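Long-range contacts in precorrin-6Y C5,15-methyltransferase (Decarboxylating) (PDB 3E05), which probably methylates and decarboxylates precorrin-6Y with S-adenosylmethionine in adenosylcobalamin biosynthesis, the chain here being the C-terminal domain of the longer protein: residues D14-T18 with N83-F87; T18-T24 with G50-V54; L132-G136 with W193-E197. The contacts are given in a common frame with arbitrary orientation. Numbering follows the deposited sequence.

Contact 1: residues D14-T18 with N83-F87; sequences DEFAT and NLKKF
In this Rossmann-like class I methyltransferase domain, recognised by its strand order 3-2-1-4-5-7-6 with strand 180-193 antiparallel to its neighbours, the N-terminal lead-in D14-T18 lies against the end of helix 74-86. D14 and E15 form the tail of a 3-10 segment; F16 (phi/psi -100/141°) and A17 (-74/120°) then run extended past the helix. The closest CA pair is F16 and N83, 6.3 Å apart. N83 begins the second segment with its CA-to-CB bond toward the lead-in and chi1 in m, chi2 -33°. Its side-chain amide engages both N-H and C=O of the extended residue A17: A17 N donates to N83 OD1 (2.9 Å, 163°), and N83 ND2 donates to A17 O (3.0 Å, 161°). N83 ND2 also bonds S51 O, so one side chain ties together three pieces of chain. One helical turn on, K86 reaches over in an all-trans rotamer, and its NZ meets both E15 O and E15 OE1 at 2.8 Å, the latter a salt bridge. F87, whose N bonds N83 O (3.0 Å), has chi1 in m and lies obliquely to F16 (chi1 m, chi2 -90°): centroids 4.8 Å apart, planes at 38°. I56 of helix 53-61 backs F87, and Y6 packs edge-to-face with it. F87 CZ ends 3.3 Å from E15 O, which lies near the plane of the F87 ring.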
ATOM      1  N   ASP D  14      21.062  -7.802  -2.833  1.00 38.20           N
ATOM      2  CA  ASP D  14      22.341  -7.845  -2.128  0.50 41.00           C
ATOM      3  C   ASP D  14      23.487  -8.491  -2.927  1.00 42.90           C
ATOM      4  O   ASP D  14      24.623  -8.553  -2.457  1.00 43.31           O
ATOM      5  CB  ASP D  14      22.148  -8.490  -0.752  0.50 37.04           C
ATOM      6  CG  ASP D  14      21.219  -7.672   0.149  0.50 42.70           C
ATOM      7  OD1 ASP D  14      21.073  -6.447  -0.077  0.50 40.06           O
ATOM      8  OD2 ASP D  14      20.628  -8.249   1.082  0.50 43.19           O
ATOM      9  N   GLU D  15      23.180  -8.948  -4.142  1.00 37.79           N
ATOM     10  CA  GLU D  15      24.190  -9.483  -5.054  1.00 36.59           C
ATOM     11  C   GLU D  15      24.806  -8.385  -5.908  1.00 38.92           C
ATOM     12  O   GLU D  15      25.750  -8.631  -6.646  1.00 37.58           O
ATOM     13  CB  GLU D  15      23.598 -10.557  -5.972  1.00 38.48           C
ATOM     14  CG  GLU D  15      23.170 -11.831  -5.269  1.00 43.67           C
ATOM     15  CD  GLU D  15      24.331 -12.758  -4.936  1.00 52.48           C
ATOM     16  OE1 GLU D  15      25.446 -12.572  -5.474  1.00 50.49           O
ATOM     17  OE2 GLU D  15      24.120 -13.686  -4.136  1.00 54.65           O
ATOM     18  N   PHE D  16      24.253  -7.176  -5.820  1.00 37.35           N
ATOM     19  CA  PHE D  16      24.763  -6.047  -6.585  1.00 36.51           C
ATOM     20  C   PHE D  16      25.647  -5.181  -5.693  1.00 39.32           C
ATOM     21  O   PHE D  16      25.328  -4.958  -4.522  1.00 38.26           O
ATOM     22  CB  PHE D  16      23.626  -5.167  -7.133  1.00 35.13           C
ATOM     23  CG  PHE D  16      22.761  -5.842  -8.161  1.00 33.76           C
ATOM     24  CD1 PHE D  16      23.076  -5.758  -9.514  1.00 34.79           C
ATOM     25  CD2 PHE D  16      21.624  -6.545  -7.783  1.00 35.94           C
ATOM     26  CE1 PHE D  16      22.278  -6.387 -10.482  1.00 34.10           C
ATOM     27  CE2 PHE D  16      20.813  -7.154  -8.741  1.00 32.45           C
ATOM     28  CZ  PHE D  16      21.152  -7.084 -10.090  1.00 32.28           C
ATOM     29  N   ALA D  17      26.738  -4.687  -6.273  1.00 39.36           N
ATOM     30  CA  ALA D  17      27.537  -3.641  -5.659  1.00 41.91           C
ATOM     31  C   ALA D  17      26.732  -2.355  -5.803  1.00 43.08           C
ATOM     32  O   ALA D  17      26.400  -1.935  -6.923  1.00 40.80           O
ATOM     33  CB  ALA D  17      28.886  -3.514  -6.352  1.00 44.11           C
ATOM     34  N   THR D  18      26.394  -1.756  -4.666  1.00 44.42           N
ATOM     35  CA  THR D  18      25.487  -0.604  -4.638  1.00 45.65           C
ATOM     36  C   THR D  18      25.673   0.249  -3.379  1.00 47.58           C
ATOM     37  O   THR D  18      26.446  -0.111  -2.487  1.00 48.30           O
ATOM     38  CB  THR D  18      23.990  -1.049  -4.785  1.00 44.62           C
ATOM     39  OG1 THR D  18      23.158   0.093  -5.028  1.00 43.38           O
ATOM     40  CG2 THR D  18      23.489  -1.822  -3.559  1.00 43.95           C
ATOM     41  N   ASN D  83      29.590  -4.862 -11.446  1.00 41.00           N
ATOM     42  CA  ASN D  83      28.360  -5.616 -11.689  1.00 39.70           C
ATOM     43  C   ASN D  83      28.266  -6.232 -13.096  1.00 39.01           C
ATOM     44  O   ASN D  83      27.883  -7.392 -13.246  1.00 40.98           O
ATOM     45  CB  ASN D  83      27.133  -4.751 -11.367  1.00 36.45           C
ATOM     46  CG  ASN D  83      27.003  -4.438  -9.878  1.00 39.91           C
ATOM     47  OD1 ASN D  83      27.360  -5.249  -9.013  1.00 36.68           O
ATOM     48  ND2 ASN D  83      26.475  -3.252  -9.573  1.00 33.08           N
ATOM     49  N   LEU D  84      28.634  -5.458 -14.112  1.00 39.31           N
ATOM     50  CA  LEU D  84      28.612  -5.918 -15.500  1.00 43.61           C
ATOM     51  C   LEU D  84      29.484  -7.153 -15.693  1.00 47.82           C
ATOM     52  O   LEU D  84      29.084  -8.101 -16.371  1.00 49.76           O
ATOM     53  CB  LEU D  84      29.053  -4.803 -16.451  1.00 42.96           C
ATOM     54  CG  LEU D  84      28.151  -3.576 -16.580  1.00 39.61           C
ATOM     55  CD1 LEU D  84      28.613  -2.648 -17.702  1.00 40.35           C
ATOM     56  CD2 LEU D  84      26.726  -3.996 -16.818  1.00 39.36           C
ATOM     57  N   LYS D  85      30.652  -7.135 -15.052  1.00 47.27           N
ATOM     58  CA  LYS D  85      31.591  -8.244 -15.047  1.00 54.65           C
ATOM     59  C   LYS D  85      31.028  -9.456 -14.281  1.00 51.80           C
ATOM     60  O   LYS D  85      31.072 -10.573 -14.794  1.00 53.47           O
ATOM     61  CB  LYS D  85      32.938  -7.757 -14.473  1.00 56.61           C
ATOM     62  CG  LYS D  85      34.024  -8.813 -14.281  1.00 65.93           C
ATOM     63  CD  LYS D  85      35.433  -8.197 -14.281  1.00 69.19           C
ATOM     64  CE  LYS D  85      35.594  -7.013 -13.306  1.00 78.94           C
ATOM     65  NZ  LYS D  85      35.593  -7.400 -11.864  1.00 83.75           N
ATOM     66  N   LYS D  86      30.481  -9.225 -13.083  1.00 46.20           N
ATOM     67  CA  LYS D  86      29.921 -10.298 -12.242  1.00 43.96           C
ATOM     68  C   LYS D  86      28.768 -11.063 -12.900  1.00 45.04           C
ATOM     69  O   LYS D  86      28.700 -12.299 -12.818  1.00 44.29           O
ATOM     70  CB  LYS D  86      29.453  -9.732 -10.888  1.00 44.62           C
ATOM     71  CG  LYS D  86      28.832 -10.763  -9.942  1.00 38.98           C
ATOM     72  CD  LYS D  86      28.478 -10.165  -8.585  1.00 42.15           C
ATOM     73  CE  LYS D  86      27.990 -11.255  -7.655  1.00 40.23           C
ATOM     74  NZ  LYS D  86      27.517 -10.827  -6.319  1.00 36.32           N
ATOM     75  N   PHE D  87      27.869 -10.328 -13.553  1.00 43.33           N
ATOM     76  CA  PHE D  87      26.644 -10.917 -14.084  1.00 41.41           C
ATOM     77  C   PHE D  87      26.733 -11.223 -15.569  1.00 46.39           C
ATOM     78  O   PHE D  87      25.761 -11.688 -16.178  1.00 48.89           O
ATOM     79  CB  PHE D  87      25.441 -10.032 -13.759  1.00 39.03           C
ATOM     80  CG  PHE D  87      25.182  -9.916 -12.295  1.00 34.65           C
ATOM     81  CD1 PHE D  87      24.675 -10.998 -11.585  1.00 34.35           C
ATOM     82  CD2 PHE D  87      25.464  -8.736 -11.614  1.00 35.08           C
ATOM     83  CE1 PHE D  87      24.447 -10.910 -10.227  1.00 36.79           C
ATOM     84  CE2 PHE D  87      25.236  -8.630 -10.248  1.00 35.73           C
ATOM     85  CZ  PHE D  87      24.720  -9.728  -9.549  1.00 33.02           C
TER

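Contact 2: residues T18-T24 with G50-V54; sequences TAKKLIT and GSASV
A loop, the lead-in to helix 26-35, packs small polar and aliphatic side chains on the loop and first turn that start helix 53-61. CA pairs T18-S51 (5.6 Å), L22-G50 (6.3 Å) and T24-S53 (6.8 Å) set the register. Between T18 and L22 the chain loops out: K20 (-65/133°) and K21 (72/0°) have type II turn angles, with a weak L22 N to A19 O bond (3.4 Å). G50-V54 continues the glycine-rich loop after strand 43-47, which in class I methyltransferases borders the S-adenosylmethionine site; G50 N bonds E71 OE1 on strand 66-71. An added CB on positive-phi G50 (72/-104°) would sit 3.2 Å from L22 CD1. A52 is the N-cap. L22 (chi1 t, chi2 p) puts CD1 3.8 Å from G50 CA and CD2 3.6 Å from S51 OG. T18 OG1 (chi1 t) and S51 OG (chi1 m) hydrogen-bond at 2.9 Å. I23 CG1 approaches S53 OG (chi1 p) at 3.8 Å, and T24 OG1 (chi1 m) lies 3.7 Å from V54 CG2.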
ATOM      1  N   THR D  18      26.394  -1.756  -4.666  1.00 44.42           N
ATOM      2  CA  THR D  18      25.487  -0.604  -4.638  1.00 45.65           C
ATOM      3  C   THR D  18      25.673   0.249  -3.379  1.00 47.58           C
ATOM      4  O   THR D  18      26.446  -0.111  -2.487  1.00 48.30           O
ATOM      5  CB  THR D  18      23.990  -1.049  -4.785  1.00 44.62           C
ATOM      6  OG1 THR D  18      23.158   0.093  -5.028  1.00 43.38           O
ATOM      7  CG2 THR D  18      23.489  -1.822  -3.559  1.00 43.95           C
ATOM      8  N   ALA D  19      24.972   1.381  -3.331  1.00 49.65           N
ATOM      9  CA  ALA D  19      24.901   2.212  -2.123  1.00 53.39           C
ATOM     10  C   ALA D  19      23.508   2.093  -1.523  1.00 56.87           C
ATOM     11  O   ALA D  19      22.607   1.542  -2.155  1.00 54.12           O
ATOM     12  CB  ALA D  19      25.220   3.671  -2.452  1.00 51.84           C
ATOM     13  N   LYS D  20      23.340   2.604  -0.305  1.00 61.28           N
ATOM     14  CA  LYS D  20      22.029   2.687   0.336  1.00 64.71           C
ATOM     15  C   LYS D  20      21.117   3.637  -0.452  1.00 61.50           C
ATOM     16  O   LYS D  20      21.547   4.719  -0.866  1.00 60.32           O
ATOM     17  CB  LYS D  20      22.183   3.133   1.795  1.00 67.02           C
ATOM     18  CG  LYS D  20      20.873   3.331   2.551  1.00 74.49           C
ATOM     19  CD  LYS D  20      21.092   3.431   4.056  1.00 76.74           C
ATOM     20  CE  LYS D  20      21.049   2.060   4.726  1.00 83.73           C
ATOM     21  NZ  LYS D  20      19.687   1.444   4.678  1.00 85.67           N
ATOM     22  N   LYS D  21      19.882   3.187  -0.696  1.00 58.60           N
ATOM     23  CA  LYS D  21      18.843   3.942  -1.423  1.00 56.94           C
ATOM     24  C   LYS D  21      19.062   4.093  -2.947  1.00 52.42           C
ATOM     25  O   LYS D  21      18.231   4.696  -3.631  1.00 50.61           O
ATOM     26  CB  LYS D  21      18.568   5.314  -0.766  1.00 60.16           C
ATOM     27  CG  LYS D  21      17.978   5.258   0.645  1.00 68.74           C
ATOM     28  CD  LYS D  21      16.461   5.063   0.618  1.00 75.82           C
ATOM     29  CE  LYS D  21      15.844   5.166   2.014  1.00 77.66           C
ATOM     30  NZ  LYS D  21      15.727   6.573   2.501  1.00 78.23           N
ATOM     31  N   LEU D  22      20.158   3.547  -3.479  1.00 45.83           N
ATOM     32  CA  LEU D  22      20.457   3.682  -4.908  1.00 41.36           C
ATOM     33  C   LEU D  22      19.774   2.632  -5.801  1.00 38.50           C
ATOM     34  O   LEU D  22      19.170   2.982  -6.807  1.00 38.30           O
ATOM     35  CB  LEU D  22      21.974   3.711  -5.170  1.00 40.14           C
ATOM     36  CG  LEU D  22      22.429   3.763  -6.640  1.00 41.19           C
ATOM     37  CD1 LEU D  22      22.040   5.078  -7.296  1.00 41.87           C
ATOM     38  CD2 LEU D  22      23.932   3.499  -6.800  1.00 43.35           C
ATOM     39  N   ILE D  23      19.879   1.358  -5.434  1.00 37.21           N
ATOM     40  CA  ILE D  23      19.396   0.272  -6.293  1.00 37.92           C
ATOM     41  C   ILE D  23      17.884   0.363  -6.597  1.00 37.95           C
ATOM     42  O   ILE D  23      17.082   0.830  -5.761  1.00 33.74           O
ATOM     43  CB  ILE D  23      19.788  -1.130  -5.715  1.00 35.75           C
ATOM     44  CG1 ILE D  23      19.919  -2.167  -6.832  1.00 38.44           C
ATOM     45  CG2 ILE D  23      18.799  -1.614  -4.621  1.00 41.10           C
ATOM     46  CD1 ILE D  23      20.272  -3.537  -6.329  1.00 35.70           C
ATOM     47  N   THR D  24      17.518  -0.030  -7.818  1.00 36.53           N
ATOM     48  CA  THR D  24      16.123  -0.310  -8.165  1.00 31.05           C
ATOM     49  C   THR D  24      15.894  -1.691  -7.581  1.00 30.60           C
ATOM     50  O   THR D  24      16.459  -2.677  -8.065  1.00 30.93           O
ATOM     51  CB  THR D  24      15.916  -0.311  -9.697  1.00 31.18           C
ATOM     52  OG1 THR D  24      16.311   0.955 -10.220  1.00 31.06           O
ATOM     53  CG2 THR D  24      14.466  -0.555 -10.065  1.00 29.18           C
ATOM     54  N   GLY D  50      22.981   3.979 -12.057  1.00 34.95           N
ATOM     55  CA  GLY D  50      23.154   3.667 -10.636  1.00 30.99           C
ATOM     56  C   GLY D  50      24.065   2.477 -10.470  1.00 35.79           C
ATOM     57  O   GLY D  50      25.270   2.598 -10.624  1.00 35.55           O
ATOM     58  N   SER D  51      23.474   1.324 -10.164  1.00 35.28           N
ATOM     59  CA  SER D  51      24.212   0.065 -10.080  1.00 35.54           C
ATOM     60  C   SER D  51      24.018  -0.799 -11.325  1.00 34.67           C
ATOM     61  O   SER D  51      24.568  -1.906 -11.431  1.00 34.41           O
ATOM     62  CB  SER D  51      23.794  -0.690  -8.828  1.00 36.82           C
ATOM     63  OG  SER D  51      24.214   0.053  -7.695  1.00 42.43           O
ATOM     64  N   ALA D  52      23.232  -0.266 -12.256  1.00 33.11           N
ATOM     65  CA  ALA D  52      22.908  -0.897 -13.537  1.00 34.61           C
ATOM     66  C   ALA D  52      22.091  -2.178 -13.432  1.00 28.54           C
ATOM     67  O   ALA D  52      22.068  -2.962 -14.373  1.00 30.85           O
ATOM     68  CB  ALA D  52      24.183  -1.086 -14.440  1.00 32.34           C
ATOM     69  N   SER D  53      21.359  -2.354 -12.326  1.00 30.45           N
ATOM     70  CA  SER D  53      20.550  -3.565 -12.135  1.00 29.36           C
ATOM     71  C   SER D  53      19.450  -3.713 -13.189  1.00 27.58           C
ATOM     72  O   SER D  53      19.148  -4.829 -13.615  1.00 26.62           O
ATOM     73  CB  SER D  53      19.973  -3.639 -10.715  1.00 31.84           C
ATOM     74  OG  SER D  53      18.960  -2.671 -10.520  1.00 28.90           O
ATOM     75  N   VAL D  54      18.865  -2.591 -13.612  1.00 22.14           N
ATOM     76  CA  VAL D  54      17.858  -2.583 -14.677  1.00 28.50           C
ATOM     77  C   VAL D  54      18.504  -3.003 -15.989  1.00 28.66           C
ATOM     78  O   VAL D  54      18.012  -3.908 -16.656  1.00 27.33           O
ATOM     79  CB  VAL D  54      17.171  -1.204 -14.827  1.00 25.93           C
ATOM     80  CG1 VAL D  54      16.112  -1.217 -15.954  1.00 30.34           C
ATOM     81  CG2 VAL D  54      16.538  -0.777 -13.474  1.00 26.65           C
TER

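Contact 3: residues L132-G136 with W193-E197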
ATOM      1  N   LEU D 132      13.715   9.125 -30.080  1.00 38.54           N
ATOM      2  CA  LEU D 132      12.998   7.866 -29.829  1.00 35.79           C
ATOM      3  C   LEU D 132      12.379   7.280 -31.089  1.00 36.19           C
ATOM      4  O   LEU D 132      11.638   7.971 -31.798  1.00 39.22           O
ATOM      5  CB  LEU D 132      11.927   8.036 -28.738  1.00 36.36           C
ATOM      6  CG  LEU D 132      11.337   6.735 -28.165  1.00 35.81           C
ATOM      7  CD1 LEU D 132      12.328   6.047 -27.243  1.00 33.94           C
ATOM      8  CD2 LEU D 132      10.000   7.000 -27.451  1.00 33.37           C
ATOM      9  N   LYS D 133      12.692   6.007 -31.347  1.00 36.45           N
ATOM     10  CA  LYS D 133      12.201   5.303 -32.533  0.50 37.88           C
ATOM     11  C   LYS D 133      10.694   5.063 -32.506  1.00 41.80           C
ATOM     12  O   LYS D 133      10.049   5.194 -31.463  1.00 39.26           O
ATOM     13  CB  LYS D 133      12.956   3.986 -32.720  0.50 36.08           C
ATOM     14  CG  LYS D 133      14.436   4.181 -33.055  0.50 29.98           C
ATOM     15  CD  LYS D 133      15.224   2.893 -32.904  0.50 24.74           C
ATOM     16  CE  LYS D 133      15.034   1.952 -34.092  0.50 32.12           C
ATOM     17  NZ  LYS D 133      15.705   0.642 -33.863  0.50 41.32           N
ATOM     18  N   SER D 134      10.146   4.735 -33.678  1.00 41.93           N
ATOM     19  CA  SER D 134       8.741   4.405 -33.835  1.00 43.46           C
ATOM     20  C   SER D 134       8.407   3.213 -32.943  1.00 40.33           C
ATOM     21  O   SER D 134       9.219   2.297 -32.796  1.00 38.40           O
ATOM     22  CB  SER D 134       8.436   4.076 -35.297  1.00 46.27           C
ATOM     23  OG  SER D 134       7.048   3.882 -35.480  1.00 54.24           O
ATOM     24  N   GLU D 135       7.227   3.264 -32.323  1.00 43.71           N
ATOM     25  CA  GLU D 135       6.782   2.272 -31.328  1.00 46.01           C
ATOM     26  C   GLU D 135       7.693   2.208 -30.090  1.00 41.09           C
ATOM     27  O   GLU D 135       7.741   1.189 -29.389  1.00 40.46           O
ATOM     28  CB  GLU D 135       6.622   0.879 -31.948  1.00 47.25           C
ATOM     29  CG  GLU D 135       5.614   0.790 -33.076  1.00 55.77           C
ATOM     30  CD  GLU D 135       5.584  -0.593 -33.690  1.00 59.47           C
ATOM     31  OE1 GLU D 135       6.559  -0.964 -34.380  1.00 69.44           O
ATOM     32  OE2 GLU D 135       4.588  -1.316 -33.479  1.00 72.05           O
ATOM     33  N   GLY D 136       8.392   3.309 -29.817  1.00 39.21           N
ATOM     34  CA  GLY D 136       9.270   3.407 -28.649  1.00 36.91           C
ATOM     35  C   GLY D 136       8.488   3.450 -27.340  1.00 34.90           C
ATOM     36  O   GLY D 136       7.300   3.735 -27.340  1.00 32.98           O
ATOM     37  N   TRP D 193       4.310   6.303 -24.061  1.00 31.11           N
ATOM     38  CA  TRP D 193       4.426   5.785 -25.417  1.00 35.78           C
ATOM     39  C   TRP D 193       3.513   6.613 -26.300  1.00 38.53           C
ATOM     40  O   TRP D 193       2.673   7.361 -25.800  1.00 35.29           O
ATOM     41  CB  TRP D 193       4.056   4.288 -25.481  1.00 36.30           C
ATOM     42  CG  TRP D 193       2.602   3.991 -25.189  1.00 42.59           C
ATOM     43  CD1 TRP D 193       1.628   3.699 -26.104  1.00 46.39           C
ATOM     44  CD2 TRP D 193       1.958   3.971 -23.900  1.00 45.08           C
ATOM     45  NE1 TRP D 193       0.426   3.491 -25.473  1.00 46.33           N
ATOM     46  CE2 TRP D 193       0.594   3.655 -24.121  1.00 48.60           C
ATOM     47  CE3 TRP D 193       2.395   4.188 -22.584  1.00 41.73           C
ATOM     48  CZ2 TRP D 193      -0.338   3.555 -23.074  1.00 46.00           C
ATOM     49  CZ3 TRP D 193       1.455   4.096 -21.534  1.00 42.70           C
ATOM     50  CH2 TRP D 193       0.111   3.777 -21.792  1.00 44.34           C
ATOM     51  N   LYS D 194       3.689   6.505 -27.609  1.00 40.76           N
ATOM     52  CA  LYS D 194       2.805   7.223 -28.512  1.00 45.58           C
ATOM     53  C   LYS D 194       1.656   6.308 -28.896  1.00 53.52           C
ATOM     54  O   LYS D 194       1.865   5.171 -29.354  1.00 51.64           O
ATOM     55  CB  LYS D 194       3.555   7.731 -29.749  1.00 44.40           C
ATOM     56  CG  LYS D 194       4.585   8.829 -29.484  1.00 41.22           C
ATOM     57  CD  LYS D 194       3.920  10.199 -29.370  1.00 48.80           C
ATOM     58  CE  LYS D 194       4.953  11.295 -29.186  1.00 42.72           C
ATOM     59  NZ  LYS D 194       5.806  11.487 -30.390  1.00 57.34           N
ATOM     60  N   SER D 195       0.441   6.805 -28.687  1.00 60.32           N
ATOM     61  CA  SER D 195      -0.768   6.083 -29.058  1.00 69.54           C
ATOM     62  C   SER D 195      -0.907   6.033 -30.585  1.00 75.12           C
ATOM     63  O   SER D 195      -1.597   5.162 -31.123  1.00 75.85           O
ATOM     64  CB  SER D 195      -1.989   6.743 -28.423  1.00 67.97           C
ATOM     65  OG  SER D 195      -3.027   5.802 -28.239  1.00 69.85           O
ATOM     66  N   ASP D 196      -0.226   6.971 -31.254  1.00 81.31           N
ATOM     67  CA  ASP D 196      -0.140   7.073 -32.717  1.00 86.39           C
ATOM     68  C   ASP D 196       0.378   5.827 -33.442  1.00 85.53           C
ATOM     69  O   ASP D 196      -0.320   5.289 -34.307  1.00 86.75           O
ATOM     70  CB  ASP D 196       0.754   8.262 -33.109  1.00 89.90           C
ATOM     71  CG  ASP D 196       0.135   9.606 -32.769  1.00 96.82           C
ATOM     72  OD1 ASP D 196      -1.017   9.862 -33.186  1.00100.45           O
ATOM     73  OD2 ASP D 196       0.814  10.412 -32.097  1.00 99.32           O
ATOM     74  N   GLU D 197       1.587   5.386 -33.074  1.00 84.00           N
ATOM     75  CA  GLU D 197       2.409   4.454 -33.877  1.00 82.23           C
ATOM     76  C   GLU D 197       1.694   3.175 -34.335  1.00 82.49           C
ATOM     77  O   GLU D 197       1.677   2.161 -33.634  1.00 81.00           O
ATOM     78  CB  GLU D 197       3.714   4.082 -33.149  1.00 80.18           C
ATOM     79  CG  GLU D 197       4.149   5.014 -32.021  1.00 76.63           C
ATOM     80  CD  GLU D 197       5.173   6.066 -32.432  1.00 70.40           C
ATOM     81  OE1 GLU D 197       4.848   6.952 -33.250  1.00 68.79           O
ATOM     82  OE2 GLU D 197       6.302   6.028 -31.897  1.00 68.80           O
TER
HETATM   83  O   HOH W   1       5.877   5.296 -29.057  1.00 47.38           O
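The side chain of E197 does most of the bridging here. It bends through chi1 -19° and chi2 -96°, both between the usual wells, so that its carboxylate turns back to the K133-G136 type II turn. S134 (-59/140°) and E135 (61/25°) occupy the middle of that turn, which joins helix 121-131 to strand 137-142, and G136 N closes it weakly on K133 O at 3.0 Å. OE2 of E197 accepts from E135 N (2.9 Å, N-H...O angle 137°), while CB of E197 rests 3.8 Å from CG of E135. The E135 side chain (chi1 m, chi2 t) runs off elsewhere, leaving OE1 of E135 7.4 Å from OE2 of E197, their carboxylates' closest approach. Water 1 donates to G136 O (2.7 Å) and E197 OE2 (3.0 Å) and accepts from K194 N (2.9 Å). W193 (chi1 p) meets G136 O with its CB at 3.8 Å, but its indole leads away onto M161 and E163 of strand 161-173. A CB on G136 would clash with L132 CG. E197 is the last modelled residue of the tail after strand 180-193. With one direct hydrogen bond and one bridging water, this surface contact is polar and partly solvent-mediated rather than built on an apolar core.

From the N terminus, the lead-in enters contact 1 first and, at the shared residue T18, passes into contact 2. Contact 2 closes the shorter loop, through helix 26-35 and strand 43-47, at G50-V54; the chain runs on through helix 53-61 and strand 66-71 before contact 1 closes at N83-F87, so the first loop encloses the second. The two touch, with centres about 10 Å apart: S51 probably hydrogen-bonds N83 and A17, and F16 packs on S53 and I23. Contact 3 follows in series on the opposite side of the chain's centre, about 28 and 32 Å from contacts 2 and 1 between centres; it ties the turn before strand 137-142 to the C-terminal tail after strand 180-193.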